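Local coordinates for protein putative hexose oxidase (Nonomuraea sp. ATCC 39727, PDB 5AWV) that is probably an FAD-linked hexose oxidase that binds the glycopeptide antibiotic teicoplanin and probably oxidises a sugar of such compounds, at residues G49-S52 with R53-G56; V134-K137 with L138-W142; A260-E264 with A265-R269; G487-W490 with H491-Y494. All blocks are in the same frame, centred on the assembly; numbering follows the deposited sequence.

Interaction 1 of 4, residues G49-S52 with R53-G56; sequences GANS and RFNG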
# COMPACT_ATOMS: atom_id res chain seq x y z
N GLY A 49 -6.20 11.56 4.06
CA GLY A 49 -5.90 10.29 4.70
C GLY A 49 -7.12 9.41 4.83
O GLY A 49 -8.23 9.90 5.08
N ALA A 50 -6.91 8.09 4.68
CA ALA A 50 -7.94 7.08 4.84
C ALA A 50 -8.46 6.88 6.26
O ALA A 50 -9.68 6.66 6.47
CB ALA A 50 -7.47 5.76 4.31
N ASN A 51 -7.58 6.92 7.24
CA ASN A 51 -7.97 6.59 8.55
C ASN A 51 -8.29 7.86 9.34
O ASN A 51 -7.40 8.61 9.71
CB ASN A 51 -6.89 5.72 9.23
CG ASN A 51 -7.32 5.18 10.60
OD1 ASN A 51 -8.20 5.72 11.28
ND2 ASN A 51 -6.72 4.07 11.00
N SER A 52 -9.58 8.07 9.61
CA SER A 52 -10.03 9.27 10.33
C SER A 52 -9.67 9.36 11.80
O SER A 52 -9.89 10.35 12.38
CB SER A 52 -11.56 9.48 10.10
OG SER A 52 -12.20 8.35 10.64
N ARG A 53 -8.97 8.42 12.38
CA ARG A 53 -8.33 8.59 13.67
C ARG A 53 -7.25 9.67 13.72
O ARG A 53 -7.01 10.23 14.76
CB ARG A 53 -7.81 7.25 14.08
CG ARG A 53 -7.15 7.14 15.43
CD ARG A 53 -7.01 5.68 15.77
NE ARG A 53 -5.78 5.40 16.45
CZ ARG A 53 -4.88 4.50 16.06
NH1 ARG A 53 -5.03 3.66 14.94
NH2 ARG A 53 -3.80 4.41 16.82
N PHE A 54 -6.60 9.97 12.60
CA PHE A 54 -5.45 10.87 12.58
C PHE A 54 -5.73 12.22 11.90
O PHE A 54 -6.28 12.28 10.79
CB PHE A 54 -4.31 10.19 11.83
CG PHE A 54 -4.10 8.73 12.18
CD1 PHE A 54 -3.88 8.38 13.49
CD2 PHE A 54 -4.07 7.77 11.21
CE1 PHE A 54 -3.62 7.05 13.84
CE2 PHE A 54 -3.88 6.44 11.55
CZ PHE A 54 -3.65 6.08 12.86
N ASN A 55 -5.22 13.28 12.53
CA ASN A 55 -5.37 14.63 12.02
C ASN A 55 -4.16 15.41 12.30
O ASN A 55 -3.53 15.22 13.33
CB ASN A 55 -6.53 15.38 12.72
CG ASN A 55 -7.84 14.85 12.26
OD1 ASN A 55 -8.43 14.03 12.95
ND2 ASN A 55 -8.24 15.19 11.03
N GLY A 56 -3.84 16.29 11.40
CA GLY A 56 -2.76 17.22 11.53
C GLY A 56 -3.22 18.58 11.08
O GLY A 56 -4.38 18.75 10.66
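Asn51 and Arg53 meet through the Asn51 side-chain amide. Its OD1 accepts from Arg53 N at 3.0 Å, with an N-H...O angle of 164° and the donor tilted out of the amide plane. The first torsion of Asn51 (chi1 -173°) carries CG back beside its own carbonyl carbon, which brings OD1 round to the N-H two residues on. The main-chain oxygen of the same residue accepts as well: Phe54 N reaches Asn51 O at 3.3 Å in an almost straight bond. Asn51 thus accepts two N-H groups, one with its side chain and one with its backbone.

The amide also lies obliquely against the Phe54 ring. Asn51 ND2 lies 3.7 Å from Phe54 CE2, and the planes are 45° apart. The Arg53 chain bends at chi3 and lays a face of its guanidinium against the ring rim, with Phe54 CE1 3.6 Å above the guanidinium plane, over its centre.

Strand 363-371 and the loop before it hold this group from outside. On the strand, Ser364 O accepts from both Asn51 ND2 and Arg53 NH1. In the loop, Gly361 O bonds to Ser52 OG, and Arg360 grips the main-chain oxygens of Gly49 and Phe54.

The backbone bond closes a type I beta turn from Asn51 to Phe54, and the OD1 bond makes an Asx turn at its start. The turn stands near the covalent flavin site: the Asn51 side chain is about 7 Å from the bound FAD and from the His91 side chain.

Interaction 2 of 4, residues V134-K137 with L138-W142; sequences VYEK and LYLGW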
# COMPACT_ATOMS: atom_id res chain seq x y z
N VAL A 134 -3.21 1.78 -11.63
CA VAL A 134 -2.16 0.98 -12.12
C VAL A 134 -2.70 -0.27 -12.75
O VAL A 134 -2.24 -0.68 -13.83
CB VAL A 134 -1.16 0.58 -10.99
CG1 VAL A 134 -0.17 -0.49 -11.43
CG2 VAL A 134 -0.40 1.79 -10.40
N TYR A 135 -3.56 -0.98 -12.05
CA TYR A 135 -4.04 -2.23 -12.60
C TYR A 135 -4.75 -2.07 -13.94
O TYR A 135 -4.55 -2.84 -14.85
CB TYR A 135 -4.95 -2.95 -11.62
CG TYR A 135 -4.35 -3.36 -10.28
CD1 TYR A 135 -3.05 -3.86 -10.20
CD2 TYR A 135 -5.11 -3.31 -9.12
CE1 TYR A 135 -2.49 -4.23 -9.01
CE2 TYR A 135 -4.57 -3.75 -7.91
CZ TYR A 135 -3.26 -4.18 -7.86
OH TYR A 135 -2.65 -4.53 -6.69
N GLU A 136 -5.62 -1.10 -14.02
CA GLU A 136 -6.35 -0.85 -15.22
C GLU A 136 -5.43 -0.51 -16.41
O GLU A 136 -5.64 -1.04 -17.48
CB GLU A 136 -7.36 0.27 -14.90
CG GLU A 136 -8.56 0.30 -15.75
CD GLU A 136 -9.47 -0.95 -15.51
OE1 GLU A 136 -9.43 -1.75 -16.46
OE2 GLU A 136 -10.09 -1.12 -14.39
N LYS A 137 -4.51 0.45 -16.23
CA LYS A 137 -3.64 0.82 -17.29
C LYS A 137 -2.65 -0.24 -17.73
O LYS A 137 -2.37 -0.40 -18.91
CB LYS A 137 -2.86 2.05 -16.87
CG LYS A 137 -1.88 2.61 -17.86
CD LYS A 137 -2.46 3.29 -19.08
CE LYS A 137 -1.33 3.90 -19.98
NZ LYS A 137 -0.93 5.25 -19.48
N LEU A 138 -2.06 -0.93 -16.78
CA LEU A 138 -1.16 -2.05 -17.10
C LEU A 138 -1.92 -3.14 -17.89
O LEU A 138 -1.35 -3.72 -18.85
CB LEU A 138 -0.52 -2.61 -15.84
CG LEU A 138 0.56 -1.77 -15.11
CD1 LEU A 138 1.24 -2.62 -13.97
CD2 LEU A 138 1.71 -1.35 -16.04
N TYR A 139 -3.14 -3.42 -17.49
CA TYR A 139 -3.95 -4.41 -18.17
C TYR A 139 -4.39 -4.01 -19.58
O TYR A 139 -4.10 -4.77 -20.55
CB TYR A 139 -5.20 -4.68 -17.37
CG TYR A 139 -6.07 -5.85 -17.87
CD1 TYR A 139 -5.50 -7.03 -18.28
CD2 TYR A 139 -7.45 -5.70 -18.06
CE1 TYR A 139 -6.26 -8.09 -18.70
CE2 TYR A 139 -8.23 -6.77 -18.55
CZ TYR A 139 -7.62 -7.98 -18.81
OH TYR A 139 -8.32 -9.12 -19.24
N LEU A 140 -4.93 -2.80 -19.70
CA LEU A 140 -5.34 -2.27 -21.04
C LEU A 140 -4.18 -2.13 -22.05
O LEU A 140 -4.28 -2.60 -23.22
CB LEU A 140 -6.18 -1.01 -20.90
CG LEU A 140 -7.57 -1.26 -20.28
CD1 LEU A 140 -8.45 -0.04 -20.41
CD2 LEU A 140 -8.36 -2.44 -20.88
N GLY A 141 -3.08 -1.56 -21.59
CA GLY A 141 -1.96 -1.27 -22.38
C GLY A 141 -1.19 -2.45 -22.82
O GLY A 141 -0.80 -2.52 -24.00
N TRP A 142 -0.95 -3.39 -21.91
CA TRP A 142 0.03 -4.48 -22.16
C TRP A 142 -0.40 -5.88 -21.66
O TRP A 142 0.34 -6.83 -21.81
CB TRP A 142 1.37 -4.11 -21.50
CG TRP A 142 1.93 -2.81 -21.96
CD1 TRP A 142 2.71 -2.60 -23.06
CD2 TRP A 142 1.70 -1.52 -21.40
NE1 TRP A 142 2.96 -1.28 -23.20
CE2 TRP A 142 2.39 -0.60 -22.17
CE3 TRP A 142 1.01 -1.06 -20.27
CZ2 TRP A 142 2.38 0.74 -21.89
CZ3 TRP A 142 1.00 0.22 -19.98
CH2 TRP A 142 1.68 1.14 -20.80
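Val134 and Leu138 pack side by side one helical turn apart, their side chains pointing the same way. Val134 CG1 touches Leu138 CD1 at 3.6 Å. That branch is the one trans to the main-chain nitrogen (chi1 169°). Val134 O accepts from Leu138 N at 3.0 Å, the first of four successive i to i+4 backbone bonds.

Tyr135 O takes Tyr139 N. The Tyr135 ring itself leaves the local contact, and its OH bonds to Gly149 O. The Tyr135 side chain is about 7 Å from the bound FAD.

Glu136 O takes Leu140 N at 2.9 Å. The side-chain approach is looser here, with Glu136 OE1 4.3 Å from Leu140 CG.

Lys137 O takes Gly141 N at 3.0 Å and also has the Trp142 indole beside it, with Trp142 CZ3 at 3.6 Å. The Lys137 chain bends at chi2 and chi4. Only its CE approaches the indole, 4.2 Å from the Trp142 CH2 corner, while NZ is held by Ile114 O.

The two segments form most of helix 131-142. Val134 and Leu138 lean on strand 122-125, where they meet Ile125 and Phe123, and Trp142 sets its ring edge-to-face with Phe123. Another side faces the second subunit: Leu140 O bonds to Arg41 of that subunit, and Leu140 packs on its Leu45. The helix thus lies between its own antiparallel sheet and the partner chain.

Interaction 3 of 4, residues A260-E264 with A265-R269; sequences AGMTE and AAFSR. With T55 (8-methylnonanoic acid), chain B; MAN (alpha-D-mannopyranose), chain C.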
# COMPACT_ATOMS: atom_id res chain seq x y z
N ALA A 260 -24.19 -17.88 15.26
CA ALA A 260 -25.26 -18.47 16.12
C ALA A 260 -25.08 -19.98 16.24
O ALA A 260 -25.11 -20.53 17.32
CB ALA A 260 -26.65 -18.12 15.58
N GLY A 261 -24.78 -20.64 15.16
CA GLY A 261 -24.51 -22.04 15.25
C GLY A 261 -23.12 -22.48 15.63
O GLY A 261 -22.89 -23.66 15.67
N MET A 262 -22.18 -21.56 15.90
CA MET A 262 -20.76 -21.95 16.08
C MET A 262 -20.35 -22.24 17.57
O MET A 262 -20.19 -21.33 18.34
CB MET A 262 -19.88 -20.80 15.46
CG MET A 262 -18.35 -21.03 15.30
SD MET A 262 -17.90 -22.21 14.01
CE MET A 262 -18.43 -21.45 12.47
N THR A 263 -20.15 -23.49 17.97
CA THR A 263 -19.64 -23.79 19.30
C THR A 263 -18.15 -23.47 19.40
O THR A 263 -17.47 -23.39 18.39
CB THR A 263 -19.86 -25.27 19.66
OG1 THR A 263 -19.25 -26.13 18.68
CG2 THR A 263 -21.37 -25.53 19.72
N GLU A 264 -17.66 -23.45 20.62
CA GLU A 264 -16.25 -23.37 20.92
C GLU A 264 -15.45 -24.46 20.22
O GLU A 264 -14.40 -24.21 19.59
CB GLU A 264 -16.06 -23.36 22.41
CG GLU A 264 -14.64 -23.06 22.88
CD GLU A 264 -14.58 -22.83 24.40
OE1 GLU A 264 -13.45 -22.96 24.96
OE2 GLU A 264 -15.66 -22.47 25.06
N ALA A 265 -16.00 -25.67 20.20
CA ALA A 265 -15.40 -26.75 19.46
C ALA A 265 -15.34 -26.67 17.92
O ALA A 265 -14.31 -27.02 17.30
CB ALA A 265 -15.99 -28.13 19.89
N ALA A 266 -16.44 -26.27 17.33
CA ALA A 266 -16.54 -26.09 15.93
C ALA A 266 -15.60 -24.93 15.45
O ALA A 266 -15.01 -25.04 14.41
CB ALA A 266 -17.96 -25.76 15.54
N PHE A 267 -15.58 -23.87 16.21
CA PHE A 267 -14.68 -22.74 15.95
C PHE A 267 -13.25 -23.18 15.94
O PHE A 267 -12.52 -22.88 15.01
CB PHE A 267 -14.87 -21.64 16.97
CG PHE A 267 -14.06 -20.40 16.67
CD1 PHE A 267 -14.56 -19.42 15.84
CD2 PHE A 267 -12.79 -20.25 17.21
CE1 PHE A 267 -13.80 -18.27 15.56
CE2 PHE A 267 -12.05 -19.11 16.95
CZ PHE A 267 -12.56 -18.11 16.12
N SER A 268 -12.82 -23.84 17.00
CA SER A 268 -11.51 -24.44 17.01
C SER A 268 -11.20 -25.41 15.86
O SER A 268 -10.13 -25.30 15.24
CB SER A 268 -11.20 -25.07 18.37
OG SER A 268 -9.80 -25.39 18.38
N ARG A 269 -12.12 -26.32 15.55
CA ARG A 269 -11.93 -27.17 14.40
C ARG A 269 -11.70 -26.39 13.07
O ARG A 269 -10.83 -26.73 12.26
CB ARG A 269 -13.12 -28.13 14.26
CG ARG A 269 -12.98 -29.12 13.15
CD ARG A 269 -11.84 -30.10 13.41
NE ARG A 269 -11.69 -30.96 12.26
CZ ARG A 269 -12.52 -31.96 11.97
NH1 ARG A 269 -13.60 -32.25 12.72
NH2 ARG A 269 -12.28 -32.70 10.90
CAD T55 B . -13.06 -27.71 20.25
CAE T55 B . -12.46 -28.71 21.15
CAG T55 B . -11.91 -29.69 20.12
CAH T55 B . -12.97 -30.52 19.31
CAI T55 B . -12.40 -31.55 18.36
CAJ T55 B . -13.36 -32.35 17.48
CAK T55 B . -12.52 -33.33 16.68
CAL T55 B . -13.11 -34.43 15.80
CAF T55 B . -11.64 -27.78 22.09
C T55 B . -12.00 -35.37 15.32
O T55 B . -10.93 -35.44 15.88
C1 MAN C . -12.52 -22.54 30.47
C2 MAN C . -12.28 -22.74 28.97
C3 MAN C . -12.13 -21.39 28.28
C4 MAN C . -13.37 -20.51 28.61
C5 MAN C . -13.53 -20.26 30.14
C6 MAN C . -14.73 -19.30 30.45
O2 MAN C . -13.37 -23.38 28.42
O3 MAN C . -11.99 -21.59 26.80
O4 MAN C . -13.10 -19.33 27.98
O5 MAN C . -13.62 -21.56 30.82
O6 MAN C . -15.99 -20.04 30.42
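Met262 and Phe267 form the close-packed side of this helix start. Met262 CG lies 3.9 Å from Phe267 CB and also comes to the edge of the phenyl ring, the two side chains crossing at about a right angle. Bends at chi2 and chi3 fold the thioether back, so that Met262 SD rests 3.9 Å from Ala266 CB. Phe309 of strand 309-316 touches both Met262 and Phe267.

Thr263 is exposed but firmly bonded. With chi1 at 56°, its OG1 faces the start of the helix and accepts from Ala266 N at 3.1 Å. Thr263 O takes Phe267 N at 2.9 Å in a nearly straight bond.

The outer side is looser and carries ligand. Glu264 stretches out beyond CG, and its OE1 accepts from O3 of the bound mannose at 2.7 Å. OE1 is also hydrogen-bonded to a modified side chain of the bound peptide. The 8-methylnonanoic acid has its branched end doubtfully close to Ala265; further along, its CAL lies 3.8 Å from Arg269 NH1. Arg269 also makes a salt bridge to Asp335.

This is an N-cap: Thr263 stands before helix 264-280, whose first turn borders bound teicoplanin groups, an acyl chain and a mannose.

Interaction 4 of 4, residues G487-W490 with H491-Y494; sequences GVPW and HDLY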
# COMPACT_ATOMS: atom_id res chain seq x y z
N GLY A 487 10.93 -7.69 25.29
CA GLY A 487 12.29 -7.33 25.10
C GLY A 487 12.76 -7.34 23.66
O GLY A 487 13.94 -7.15 23.43
N VAL A 488 11.88 -7.53 22.67
CA VAL A 488 12.29 -7.50 21.27
C VAL A 488 11.85 -6.15 20.71
O VAL A 488 10.69 -5.81 20.79
CB VAL A 488 11.66 -8.63 20.49
CG1 VAL A 488 12.12 -8.67 19.02
CG2 VAL A 488 12.05 -9.96 21.13
N PRO A 489 12.79 -5.33 20.25
CA PRO A 489 12.42 -4.08 19.71
C PRO A 489 11.55 -4.16 18.43
O PRO A 489 11.59 -5.16 17.70
CB PRO A 489 13.76 -3.38 19.44
CG PRO A 489 14.77 -4.38 19.51
CD PRO A 489 14.22 -5.62 20.14
N TRP A 490 10.72 -3.15 18.25
CA TRP A 490 9.80 -3.05 17.08
C TRP A 490 10.52 -3.35 15.78
O TRP A 490 10.02 -4.16 14.95
CB TRP A 490 9.20 -1.66 16.99
CG TRP A 490 10.20 -0.52 16.66
CD1 TRP A 490 10.87 0.28 17.56
CD2 TRP A 490 10.57 -0.02 15.35
NE1 TRP A 490 11.62 1.20 16.89
CE2 TRP A 490 11.47 1.03 15.53
CE3 TRP A 490 10.20 -0.37 14.05
CZ2 TRP A 490 11.99 1.75 14.48
CZ3 TRP A 490 10.80 0.29 13.00
CH2 TRP A 490 11.68 1.36 13.22
N HIS A 491 11.72 -2.78 15.62
CA HIS A 491 12.44 -2.96 14.36
C HIS A 491 12.87 -4.37 14.06
O HIS A 491 13.01 -4.78 12.92
CB HIS A 491 13.57 -1.93 14.22
CG HIS A 491 14.52 -1.90 15.37
ND1 HIS A 491 15.37 -2.95 15.69
CD2 HIS A 491 14.77 -0.93 16.27
CE1 HIS A 491 16.12 -2.60 16.72
NE2 HIS A 491 15.77 -1.38 17.07
N ASP A 492 13.08 -5.17 15.09
CA ASP A 492 13.36 -6.57 14.90
C ASP A 492 12.15 -7.41 14.55
O ASP A 492 12.28 -8.36 13.83
CB ASP A 492 14.06 -7.15 16.10
CG ASP A 492 15.51 -6.51 16.31
OD1 ASP A 492 16.01 -5.61 15.53
OD2 ASP A 492 16.16 -6.99 17.25
N LEU A 493 10.98 -7.03 15.01
CA LEU A 493 9.78 -7.70 14.62
C LEU A 493 9.46 -7.39 13.11
O LEU A 493 9.08 -8.30 12.38
CB LEU A 493 8.58 -7.17 15.47
CG LEU A 493 8.71 -7.38 17.00
CD1 LEU A 493 7.47 -6.84 17.68
CD2 LEU A 493 8.88 -8.86 17.26
N TYR A 494 9.66 -6.15 12.66
CA TYR A 494 9.37 -5.79 11.25
C TYR A 494 10.45 -6.28 10.27
O TYR A 494 10.14 -6.77 9.16
CB TYR A 494 9.20 -4.29 11.06
CG TYR A 494 7.93 -3.82 11.59
CD1 TYR A 494 6.70 -4.13 10.96
CD2 TYR A 494 7.88 -3.00 12.66
CE1 TYR A 494 5.50 -3.71 11.49
CE2 TYR A 494 6.67 -2.60 13.20
CZ TYR A 494 5.49 -2.94 12.61
OH TYR A 494 4.32 -2.51 13.13
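Trp490 and His491 are adjacent aromatic residues set edge-to-face. The edge of the imidazole is turned to the face of the indole five-membered ring, with centroids 5.0 Å apart and planes at 73°. On that indole face His491 CB sits 3.6 Å from the centroid of the six-membered ring, a CH-pi contact almost on its normal. At the indole edge, in plane, lies Tyr494 CD2, 3.8 Å from Trp490 CE3. One imidazole face has a CH-pi contact from Pro489 CB, 3.9 Å from the ring centroid. The His491 ring also stacks with that of His499.

A chi1 of 67° turns the indole back over the following peptide, which is why the His491 backbone lies beneath it. Apart from the rings, Val488 CG1 packs on Leu493 CD2 at 3.7 Å. Pro489 is the N-cap of helix 490-495, in the berberine-like part of the chain. Tyr494 N bonds to Trp490 O at 3.1 Å, while the bonds to Pro489 O are weak. Tyr494 OH is held by Asp475 N.

His491 ND1 donates to Asp492 OD1 at 2.7 Å. The oxygen lies in the ring plane, although the bond meets the carboxylate from above its own plane. This bond, with the packing, would hold the ring's rotation, and the carboxylate would tend to favour a proton on ND1.

How the interactions relate
Four local contacts follow one another along the chain, each closing before the next opens, and none touches another. Interactions 1 and 4 are the nearest pair, with centres 25 Å apart and nearest atoms about 11 Å apart. Interactions 2 and 3 are the most distant, at 43 Å between centres. Interaction 1 lies in the loop before strand 60-63, and interaction 2 on helix 131-142 of the FAD binding range. Interaction 4 falls in the berberine-like range, on the other side of the chain's centre from interaction 2. Interactions 1 and 2 come within about 7 Å of the FAD by a side chain, interaction 4 within about 11 Å, whereas interaction 3 begins helix 264-280 at a peripheral teicoplanin-binding surface.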